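PDB 3TX1: UDP-N-acetylenolpyruvoylglucosamine reductase, which catalyses the NADPH-dependent reduction of UDP-N-acetylenolpyruvoylglucosamine to UDP-N-acetylmuramate, an FAD-dependent step of bacterial peptidoglycan biosynthesis. Local coordinates for residues I35-Y46 and A54-K62; N114-G122 and V205-L214. One frame throughout, in Å; residues are numbered along the deposited sequence.

Interaction 1 (I35-Y46 and A54-K62)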
loop_
_atom_site.group_PDB
_atom_site.type_symbol
_atom_site.label_atom_id
_atom_site.label_comp_id
_atom_site.label_asym_id
_atom_site.label_seq_id
_atom_site.Cartn_x
_atom_site.Cartn_y
_atom_site.Cartn_z
ATOM N N ILE A 35 -13.676 -7.952 19.617
ATOM C CA ILE A 35 -12.957 -7.636 18.374
ATOM C C ILE A 35 -13.420 -6.248 18.026
ATOM O O ILE A 35 -14.616 -6.032 17.743
ATOM C CB ILE A 35 -13.267 -8.581 17.181
ATOM C CG1 ILE A 35 -12.707 -9.986 17.427
ATOM C CG2 ILE A 35 -12.627 -8.053 15.909
ATOM C CD1 ILE A 35 -13.026 -10.969 16.327
ATOM N N ALA A 36 -12.492 -5.302 18.098
ATOM C CA ALA A 36 -12.795 -3.918 17.750
ATOM C C ALA A 36 -13.338 -3.877 16.331
ATOM O O ALA A 36 -12.649 -4.264 15.378
ATOM C CB ALA A 36 -11.548 -3.068 17.870
ATOM N N ILE A 37 -14.593 -3.457 16.220
ATOM C CA ILE A 37 -15.304 -3.342 14.951
ATOM C C ILE A 37 -16.015 -1.992 14.835
ATOM O O ILE A 37 -16.390 -1.394 15.845
ATOM C CB ILE A 37 -16.357 -4.452 14.806
ATOM C CG1 ILE A 37 -15.656 -5.793 14.632
ATOM C CG2 ILE A 37 -17.289 -4.176 13.627
ATOM C CD1 ILE A 37 -16.584 -6.986 14.609
ATOM N N LYS A 38 -16.195 -1.508 13.606
ATOM C CA LYS A 38 -16.893 -0.240 13.381
ATOM C C LYS A 38 -17.953 -0.224 12.270
ATOM O O LYS A 38 -17.846 -0.831 11.200
ATOM C CB LYS A 38 -15.929 0.945 13.279
ATOM C CG LYS A 38 -15.372 1.380 14.624
ATOM C CD LYS A 38 -14.582 2.670 14.506
ATOM C CE LYS A 38 -14.316 3.268 15.878
ATOM N NZ LYS A 38 -13.941 4.706 15.780
ATOM N N LEU A 39 -18.913 0.620 12.508
ATOM C CA LEU A 39 -20.069 0.674 11.691
ATOM C C LEU A 39 -19.905 1.770 10.675
ATOM O O LEU A 39 -19.541 2.891 10.991
ATOM C CB LEU A 39 -21.246 0.915 12.622
ATOM C CG LEU A 39 -20.991 0.366 14.028
ATOM C CD1 LEU A 39 -20.201 1.276 14.945
ATOM C CD2 LEU A 39 -22.288 -0.047 14.674
ATOM N N ASN A 40 -20.164 1.414 9.437
ATOM C CA ASN A 40 -20.077 2.387 8.314
ATOM C C ASN A 40 -18.959 3.438 8.299
ATOM O O ASN A 40 -19.222 4.618 8.088
ATOM C CB ASN A 40 -21.417 3.126 8.143
ATOM C CG ASN A 40 -22.527 2.219 7.654
ATOM O OD1 ASN A 40 -22.401 1.589 6.602
ATOM N ND2 ASN A 40 -23.626 2.156 8.405
ATOM N N GLU A 41 -17.718 3.003 8.473
ATOM C CA GLU A 41 -16.621 3.909 8.734
ATOM C C GLU A 41 -16.115 4.557 7.460
ATOM O O GLU A 41 -15.779 3.845 6.515
ATOM C CB GLU A 41 -15.516 3.140 9.458
ATOM C CG GLU A 41 -14.284 3.948 9.799
ATOM C CD GLU A 41 -14.510 4.990 10.862
ATOM O OE1 GLU A 41 -14.739 4.594 12.019
ATOM O OE2 GLU A 41 -14.397 6.204 10.547
ATOM N N PRO A 42 -16.097 5.916 7.407
ATOM C CA PRO A 42 -15.516 6.551 6.226
ATOM C C PRO A 42 -14.023 6.306 6.310
ATOM O O PRO A 42 -13.393 6.540 7.354
ATOM C CB PRO A 42 -15.860 8.032 6.397
ATOM C CG PRO A 42 -16.985 8.044 7.376
ATOM C CD PRO A 42 -16.678 6.921 8.316
ATOM N N LEU A 43 -13.475 5.809 5.212
ATOM C CA LEU A 43 -12.098 5.368 5.167
ATOM C C LEU A 43 -11.055 6.433 5.003
ATOM O O LEU A 43 -9.879 6.157 5.189
ATOM C CB LEU A 43 -11.949 4.303 4.078
ATOM C CG LEU A 43 -12.914 3.122 4.322
ATOM C CD1 LEU A 43 -12.956 2.130 3.162
ATOM C CD2 LEU A 43 -12.572 2.440 5.639
ATOM N N SER A 44 -11.459 7.650 4.675
ATOM C CA SER A 44 -10.484 8.702 4.399
ATOM C C SER A 44 -9.596 8.957 5.604
ATOM O O SER A 44 -8.463 9.438 5.460
ATOM C CB SER A 44 -11.172 9.982 3.995
ATOM O OG SER A 44 -11.890 10.460 5.102
ATOM N N LYS A 45 -10.131 8.638 6.786
ATOM C CA LYS A 45 -9.392 8.738 8.054
ATOM C C LYS A 45 -8.156 7.826 8.087
ATOM O O LYS A 45 -7.189 8.141 8.767
ATOM C CB LYS A 45 -10.305 8.408 9.243
ATOM C CG LYS A 45 -9.594 8.422 10.595
ATOM C CD LYS A 45 -10.514 8.104 11.775
ATOM C CE LYS A 45 -9.702 7.991 13.062
ATOM N NZ LYS A 45 -10.541 7.736 14.264
ATOM N N TYR A 46 -8.192 6.729 7.323
ATOM C CA TYR A 46 -7.133 5.719 7.293
ATOM C C TYR A 46 -6.362 5.652 5.989
ATOM O O TYR A 46 -5.563 4.718 5.816
ATOM C CB TYR A 46 -7.733 4.321 7.498
ATOM C CG TYR A 46 -8.601 4.215 8.714
ATOM C CD1 TYR A 46 -9.972 4.437 8.627
ATOM C CD2 TYR A 46 -8.063 3.901 9.956
ATOM C CE1 TYR A 46 -10.787 4.359 9.743
ATOM C CE2 TYR A 46 -8.873 3.821 11.077
ATOM C CZ TYR A 46 -10.233 4.054 10.969
ATOM O OH TYR A 46 -11.049 3.990 12.084
ATOM N N ALA A 54 -17.323 5.413 2.608
ATOM C CA ALA A 54 -17.335 4.517 3.764
ATOM C C ALA A 54 -17.300 3.025 3.385
ATOM O O ALA A 54 -17.499 2.647 2.227
ATOM C CB ALA A 54 -18.497 4.826 4.694
ATOM N N ALA A 55 -16.970 2.201 4.371
ATOM C CA ALA A 55 -16.954 0.756 4.236
ATOM C C ALA A 55 -17.928 0.350 5.313
ATOM O O ALA A 55 -17.750 0.710 6.483
ATOM C CB ALA A 55 -15.570 0.202 4.535
ATOM N N ASP A 56 -18.968 -0.367 4.914
ATOM C CA ASP A 56 -20.078 -0.761 5.833
ATOM C C ASP A 56 -19.721 -1.520 7.136
ATOM O O ASP A 56 -20.360 -1.289 8.177
ATOM C CB ASP A 56 -21.198 -1.459 5.039
ATOM C CG ASP A 56 -20.681 -2.117 3.754
ATOM O OD1 ASP A 56 -19.609 -2.776 3.791
ATOM O OD2 ASP A 56 -21.339 -1.946 2.701
ATOM N N VAL A 57 -18.692 -2.381 7.065
ATOM C CA VAL A 57 -18.197 -3.173 8.204
ATOM C C VAL A 57 -16.647 -3.079 8.325
ATOM O O VAL A 57 -15.922 -3.719 7.561
ATOM C CB VAL A 57 -18.628 -4.654 8.079
ATOM C CG1 VAL A 57 -18.298 -5.407 9.355
ATOM C CG2 VAL A 57 -20.127 -4.776 7.773
ATOM N N PHE A 58 -16.163 -2.321 9.315
ATOM C CA PHE A 58 -14.735 -2.059 9.500
ATOM C C PHE A 58 -14.141 -2.716 10.747
ATOM O O PHE A 58 -14.429 -2.315 11.873
ATOM C CB PHE A 58 -14.508 -0.551 9.539
ATOM C CG PHE A 58 -13.073 -0.141 9.436
ATOM C CD1 PHE A 58 -12.393 -0.236 8.219
ATOM C CD2 PHE A 58 -12.397 0.365 10.550
ATOM C CE1 PHE A 58 -11.060 0.142 8.132
ATOM C CE2 PHE A 58 -11.056 0.750 10.457
ATOM C CZ PHE A 58 -10.398 0.648 9.247
ATOM N N VAL A 59 -13.254 -3.687 10.526
ATOM C CA VAL A 59 -12.707 -4.489 11.602
ATOM C C VAL A 59 -11.213 -4.358 11.834
ATOM O O VAL A 59 -10.428 -4.452 10.877
ATOM C CB VAL A 59 -12.975 -5.966 11.306
ATOM C CG1 VAL A 59 -12.627 -6.811 12.522
ATOM C CG2 VAL A 59 -14.435 -6.162 10.919
ATOM N N MET A 60 -10.834 -4.197 13.112
ATOM C CA MET A 60 -9.416 -4.142 13.540
ATOM C C MET A 60 -9.034 -5.212 14.569
ATOM O O MET A 60 -9.344 -5.060 15.755
ATOM C CB MET A 60 -9.050 -2.759 14.067
ATOM C CG MET A 60 -8.954 -1.718 12.973
ATOM S SD MET A 60 -9.114 -0.050 13.616
ATOM C CE MET A 60 -10.677 -0.150 14.514
ATOM N N PRO A 61 -8.389 -6.306 14.120
ATOM C CA PRO A 61 -8.022 -7.397 15.025
ATOM C C PRO A 61 -6.728 -7.172 15.779
ATOM O O PRO A 61 -5.748 -6.735 15.200
ATOM C CB PRO A 61 -7.870 -8.610 14.106
ATOM C CG PRO A 61 -7.768 -8.081 12.730
ATOM C CD PRO A 61 -8.389 -6.718 12.705
ATOM N N LYS A 62 -6.741 -7.526 17.061
ATOM C CA LYS A 62 -5.641 -7.359 17.995
ATOM C C LYS A 62 -4.806 -8.608 17.930
ATOM O O LYS A 62 -3.618 -8.609 18.288
ATOM C CB LYS A 62 -6.202 -7.258 19.420
ATOM C CG LYS A 62 -7.541 -6.507 19.520
ATOM C CD LYS A 62 -7.947 -6.173 20.950
ATOM C CE LYS A 62 -8.336 -7.399 21.762
ATOM N NZ LYS A 62 -9.666 -7.924 21.355
#
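Phe58 and Tyr46 meet on one side of an antiparallel beta hairpin whose first strand, 36-42, is an outer strand of the mixed sheet in the FAD-binding part of the enzyme, while 54-60 also pairs with 100-103. The two side chains come from opposite directions: Phe58 CZ sits over the centre of the Tyr46 ring, with the planes inclined at 35°, and Phe58 CE2 lies 3.4 Å from Tyr46 CZ. With CG trans to the amide nitrogen (chi1 -168°), Phe58 carries its ring under Glu41 and up against Leu43. Leu43 CD2 reaches Phe58 CE1 at 3.7 Å; the broad ring offers a surface that Glu41 CG, Leu43 CD2 and the tyrosine can all lie against. Leu43 also spends its other methyl on Ala55, whose small CB accepts CD1 at 3.5 Å.

In the backbone, Phe58 N bonds Lys38 O at 2.9 Å in the carbonyl plane, and Lys38 N returns to Phe58 O. At the corner, Asn40 N approaches Asp56 O from above its carbonyl plane, while Asp56 turns its carboxylate to Arg98. On the other side of the sheet Ile37, Val57 and Val59 pack on helix 28-31, with Ile37 and Val59 side by side. Beyond the strand, Ile35 lies against Glu66 and Val70 of helix 64-76, and its CG2 is 3.6 Å from Val59 CG1.

Interaction 2 (N114-G122 and V205-L214); sequences NTQIVAMSG and VLDATFSLAL. With FAD (flavin-adenine dinucleotide), chain B.
Strands 116-120 and 205-211 are antiparallel neighbours in the second sheet of the FAD-binding domain, and their pairing ends at the adenine of the cofactor. Ile117 and Phe210 exchange two bonds in the carbonyl planes, Phe210 N to Ile117 O being 2.7 Å; Ala119 and Ala208 form a second hydrogen-bonded pair. These four side chains share the face that helices 125-134 and 150-156 cover, which explains their apolar character. Ile117 divides its branches: CG2 lies 4.0 Å from Phe210 CD1, and CD1 meets Leu212 CD1 at 3.7 Å. Ala119 CB comes to the edge of the Phe210 ring.

The opposite face is mixed: Val118 and Met120 lie among Gln116, Thr209, Ser211 and Asp207; Ser211 OG bonds Glu170 and Asp207 OD2 bonds Thr173. At the cofactor end, Ser121 N bonds Leu206 O from above its carbonyl plane. Ser121 OG, set between backbone N and carbonyl carbon (chi1 71°), makes a weak bond to Val205 O. Val205 O also accepts FAD N6A at 3.1 Å, as Val205 N donates to FAD N1A at 3.0 Å. Leu206 and Asp207 together face Thr173 as a classic beta bulge, and the paired backbone bonds at Val205 are a typical adenine-recognition arrangement of a nucleotide site.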
loop_
_atom_site.group_PDB
_atom_site.type_symbol
_atom_site.label_atom_id
_atom_site.label_comp_id
_atom_site.label_asym_id
_atom_site.label_seq_id
_atom_site.Cartn_x
_atom_site.Cartn_y
_atom_site.Cartn_z
ATOM N N ASN A 114 18.898 -12.608 14.796
ATOM C CA ASN A 114 20.238 -12.759 14.164
ATOM C C ASN A 114 20.283 -11.784 12.967
ATOM O O ASN A 114 19.972 -10.614 13.150
ATOM C CB ASN A 114 20.673 -14.234 13.883
ATOM C CG ASN A 114 20.622 -14.642 12.403
ATOM O OD1 ASN A 114 19.554 -14.715 11.777
ATOM N ND2 ASN A 114 21.801 -14.983 11.858
ATOM N N THR A 115 20.626 -12.254 11.769
ATOM C CA THR A 115 20.702 -11.388 10.594
ATOM C C THR A 115 19.306 -11.163 9.948
ATOM O O THR A 115 19.164 -10.437 8.944
ATOM C CB THR A 115 21.723 -11.902 9.546
ATOM O OG1 THR A 115 21.343 -13.206 9.107
ATOM C CG2 THR A 115 23.159 -11.950 10.112
ATOM N N GLN A 116 18.270 -11.730 10.566
ATOM C CA GLN A 116 16.912 -11.652 10.025
ATOM C C GLN A 116 15.922 -10.748 10.753
ATOM O O GLN A 116 15.875 -10.708 11.999
ATOM C CB GLN A 116 16.312 -13.048 9.888
ATOM C CG GLN A 116 16.959 -13.879 8.796
ATOM C CD GLN A 116 16.210 -15.169 8.517
ATOM O OE1 GLN A 116 15.275 -15.538 9.230
ATOM N NE2 GLN A 116 16.618 -15.860 7.458
ATOM N N ILE A 117 15.102 -10.068 9.951
ATOM C CA ILE A 117 14.062 -9.205 10.485
ATOM C C ILE A 117 12.619 -9.731 10.285
ATOM O O ILE A 117 12.220 -10.108 9.171
ATOM C CB ILE A 117 14.253 -7.731 10.039
ATOM C CG1 ILE A 117 15.396 -7.109 10.863
ATOM C CG2 ILE A 117 12.976 -6.931 10.248
ATOM C CD1 ILE A 117 15.830 -5.735 10.423
ATOM N N VAL A 118 11.886 -9.815 11.398
ATOM C CA VAL A 118 10.482 -10.234 11.403
ATOM C C VAL A 118 9.617 -9.065 11.804
ATOM O O VAL A 118 9.848 -8.459 12.860
ATOM C CB VAL A 118 10.194 -11.488 12.297
ATOM C CG1 VAL A 118 8.999 -11.268 13.231
ATOM C CG2 VAL A 118 9.980 -12.726 11.432
ATOM N N ALA A 119 8.634 -8.768 10.946
ATOM C CA ALA A 119 7.694 -7.661 11.151
ATOM C C ALA A 119 6.274 -8.073 10.836
ATOM O O ALA A 119 6.043 -8.787 9.864
ATOM C CB ALA A 119 8.076 -6.482 10.274
ATOM N N MET A 120 5.331 -7.604 11.646
ATOM C CA MET A 120 3.922 -7.891 11.434
ATOM C C MET A 120 3.344 -7.077 10.261
ATOM O O MET A 120 3.917 -6.051 9.869
ATOM C CB MET A 120 3.145 -7.703 12.724
ATOM C CG MET A 120 3.276 -8.912 13.611
ATOM S SD MET A 120 2.278 -8.710 15.075
ATOM C CE MET A 120 2.130 -10.418 15.568
ATOM N N SER A 121 2.208 -7.502 9.712
ATOM C CA SER A 121 1.745 -6.896 8.474
ATOM C C SER A 121 1.191 -5.497 8.612
ATOM O O SER A 121 0.959 -4.815 7.600
ATOM C CB SER A 121 0.746 -7.796 7.785
ATOM O OG SER A 121 -0.448 -7.805 8.516
ATOM N N GLY A 122 1.007 -5.070 9.862
ATOM C CA GLY A 122 0.428 -3.760 10.167
ATOM C C GLY A 122 1.537 -2.778 10.472
ATOM O O GLY A 122 1.287 -1.595 10.683
ATOM N N VAL A 205 -1.458 -11.208 4.367
ATOM C CA VAL A 205 -0.190 -11.273 5.047
ATOM C C VAL A 205 -0.374 -10.912 6.503
ATOM O O VAL A 205 -1.005 -9.894 6.788
ATOM C CB VAL A 205 0.768 -10.246 4.417
ATOM C CG1 VAL A 205 2.125 -10.210 5.134
ATOM C CG2 VAL A 205 0.892 -10.533 2.925
ATOM N N LEU A 206 0.159 -11.739 7.405
ATOM C CA LEU A 206 0.180 -11.433 8.842
ATOM C C LEU A 206 1.553 -10.952 9.367
ATOM O O LEU A 206 1.622 -10.066 10.209
ATOM C CB LEU A 206 -0.330 -12.589 9.663
ATOM C CG LEU A 206 -1.786 -12.928 9.394
ATOM C CD1 LEU A 206 -2.140 -14.217 10.106
ATOM C CD2 LEU A 206 -2.702 -11.808 9.838
ATOM N N ASP A 207 2.640 -11.561 8.914
ATOM C CA ASP A 207 3.975 -11.055 9.255
ATOM C C ASP A 207 4.976 -11.477 8.198
ATOM O O ASP A 207 4.705 -12.391 7.417
ATOM C CB ASP A 207 4.422 -11.390 10.688
ATOM C CG ASP A 207 4.533 -12.879 10.938
ATOM O OD1 ASP A 207 3.947 -13.396 11.934
ATOM O OD2 ASP A 207 5.186 -13.542 10.112
ATOM N N ALA A 208 6.100 -10.775 8.143
ATOM C CA ALA A 208 7.111 -11.040 7.123
ATOM C C ALA A 208 8.537 -11.194 7.692
ATOM O O ALA A 208 8.888 -10.559 8.709
ATOM C CB ALA A 208 7.068 -9.949 6.060
ATOM N N THR A 209 9.333 -12.050 7.044
ATOM C CA THR A 209 10.730 -12.294 7.448
ATOM C C THR A 209 11.679 -11.922 6.326
ATOM O O THR A 209 11.637 -12.512 5.236
ATOM C CB THR A 209 11.036 -13.777 7.747
ATOM O OG1 THR A 209 10.237 -14.257 8.828
ATOM C CG2 THR A 209 12.470 -13.917 8.152
ATOM N N PHE A 210 12.549 -10.955 6.597
ATOM C CA PHE A 210 13.543 -10.533 5.608
ATOM C C PHE A 210 14.959 -11.043 5.951
ATOM O O PHE A 210 15.421 -10.883 7.092
ATOM C CB PHE A 210 13.558 -9.026 5.530
ATOM C CG PHE A 210 12.199 -8.399 5.439
ATOM C CD1 PHE A 210 11.611 -7.838 6.567
ATOM C CD2 PHE A 210 11.538 -8.301 4.214
ATOM C CE1 PHE A 210 10.376 -7.218 6.493
ATOM C CE2 PHE A 210 10.304 -7.684 4.124
ATOM C CZ PHE A 210 9.726 -7.144 5.267
ATOM N N SER A 211 15.615 -11.686 4.978
ATOM C CA SER A 211 16.997 -12.201 5.108
ATOM C C SER A 211 18.029 -11.096 4.845
ATOM O O SER A 211 18.400 -10.854 3.694
ATOM C CB SER A 211 17.241 -13.305 4.088
ATOM O OG SER A 211 16.839 -14.561 4.564
ATOM N N LEU A 212 18.536 -10.433 5.859
ATOM C CA LEU A 212 19.484 -9.381 5.582
ATOM C C LEU A 212 20.932 -9.796 5.806
ATOM O O LEU A 212 21.218 -10.894 6.207
ATOM C CB LEU A 212 19.148 -8.133 6.382
ATOM C CG LEU A 212 17.707 -7.640 6.393
ATOM C CD1 LEU A 212 17.559 -6.346 7.153
ATOM C CD2 LEU A 212 17.075 -7.571 5.025
ATOM N N ALA A 213 21.849 -8.911 5.529
ATOM C CA ALA A 213 23.251 -9.200 5.784
ATOM C C ALA A 213 23.894 -8.149 6.716
ATOM O O ALA A 213 23.519 -6.970 6.704
ATOM C CB ALA A 213 24.008 -9.301 4.471
ATOM N N LEU A 214 24.849 -8.578 7.543
ATOM C CA LEU A 214 25.574 -7.634 8.411
ATOM C C LEU A 214 26.562 -6.746 7.641
ATOM O O LEU A 214 27.317 -7.216 6.791
ATOM C CB LEU A 214 26.213 -8.314 9.629
ATOM C CG LEU A 214 25.225 -8.525 10.785
ATOM C CD1 LEU A 214 25.769 -9.562 11.753
ATOM C CD2 LEU A 214 24.843 -7.236 11.519
HETATM P PA FAD B . -2.676 -0.200 0.561
HETATM O O1A FAD B . -3.484 -0.101 1.811
HETATM O O2A FAD B . -2.579 0.987 -0.354
HETATM O O5B FAD B . -3.269 -1.367 -0.356
HETATM C C5B FAD B . -2.301 -1.872 -1.269
HETATM C C4B FAD B . -2.670 -3.245 -1.791
HETATM O O4B FAD B . -2.155 -4.255 -0.938
HETATM C C3B FAD B . -4.149 -3.535 -1.923
HETATM O O3B FAD B . -4.273 -4.542 -2.958
HETATM C C2B FAD B . -4.440 -4.165 -0.562
HETATM O O2B FAD B . -5.621 -4.980 -0.430
HETATM C C1B FAD B . -3.223 -5.029 -0.406
HETATM N N9A FAD B . -2.913 -5.206 1.002
HETATM C C8A FAD B . -2.702 -4.257 1.927
HETATM N N7A FAD B . -2.347 -4.856 3.098
HETATM C C5A FAD B . -2.313 -6.197 2.932
HETATM C C6A FAD B . -2.064 -7.419 3.741
HETATM N N6A FAD B . -1.742 -7.386 5.064
HETATM N N1A FAD B . -2.161 -8.608 3.108
HETATM C C2A FAD B . -2.464 -8.714 1.821
HETATM N N3A FAD B . -2.738 -7.673 1.034
HETATM C C4A FAD B . -2.684 -6.414 1.524
HETATM N N1 FAD B . 5.613 1.948 -3.867
HETATM C C2 FAD B . 6.820 1.470 -4.257
HETATM O O2 FAD B . 6.932 0.271 -4.561
HETATM N N3 FAD B . 7.939 2.205 -4.307
HETATM C C4 FAD B . 7.976 3.497 -4.012
HETATM O O4 FAD B . 9.034 4.161 -4.109
HETATM C C4X FAD B . 6.701 4.089 -3.582
HETATM N N5 FAD B . 6.649 5.378 -3.259
HETATM C C5X FAD B . 5.511 5.967 -2.862
HETATM C C6 FAD B . 5.546 7.311 -2.525
HETATM C C7 FAD B . 4.414 7.947 -2.088
HETATM C C7M FAD B . 4.463 9.412 -1.741
HETATM C C8 FAD B . 3.176 7.141 -1.981
HETATM C C8M FAD B . 1.903 7.757 -1.527
HETATM C C9 FAD B . 3.145 5.814 -2.312
HETATM C C9A FAD B . 4.282 5.187 -2.761
HETATM N N10 FAD B . 4.287 3.809 -3.091
HETATM C C10 FAD B . 5.500 3.235 -3.514
HETATM C "C1'" FAD B . 3.043 3.020 -3.021
HETATM C "C2'" FAD B . 2.863 2.373 -1.667
HETATM O "O2'" FAD B . 3.699 3.006 -0.702
HETATM C "C3'" FAD B . 3.248 0.906 -1.702
HETATM O "O3'" FAD B . 2.488 0.314 -2.749
HETATM C "C4'" FAD B . 2.913 0.251 -0.366
HETATM O "O4'" FAD B . 3.690 -0.937 -0.155
HETATM C "C5'" FAD B . 1.428 -0.015 -0.196
HETATM O "O5'" FAD B . 1.182 -0.098 1.187
HETATM P P FAD B . -0.249 0.020 1.847
HETATM O O1P FAD B . -0.114 -0.655 3.164
HETATM O O2P FAD B . -0.569 1.474 1.772
HETATM O O3P FAD B . -1.215 -0.745 0.882
#

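Both contacts are antiparallel strand pairs, but they belong to different sheets, with centres 27 Å apart and no touching atoms. More of interaction 2 is buried: 8 of its 16 touching residues, against 5 of 18 in interaction 1. Interaction 1 is local, a hairpin closed over a short connection, whereas interaction 2 joins segments with 82 residues between them and so ties distant parts of the chain together. Strand 36-42 is one of two outermost strands of its sheet; strand 204-214 lies inside its own, pairing also with 169-175. Aromatic and aliphatic packing gives interaction 1 its character. Interaction 2 sets an apolar, helix-covered face against a mixed one, and it alone of the two bonds FAD directly.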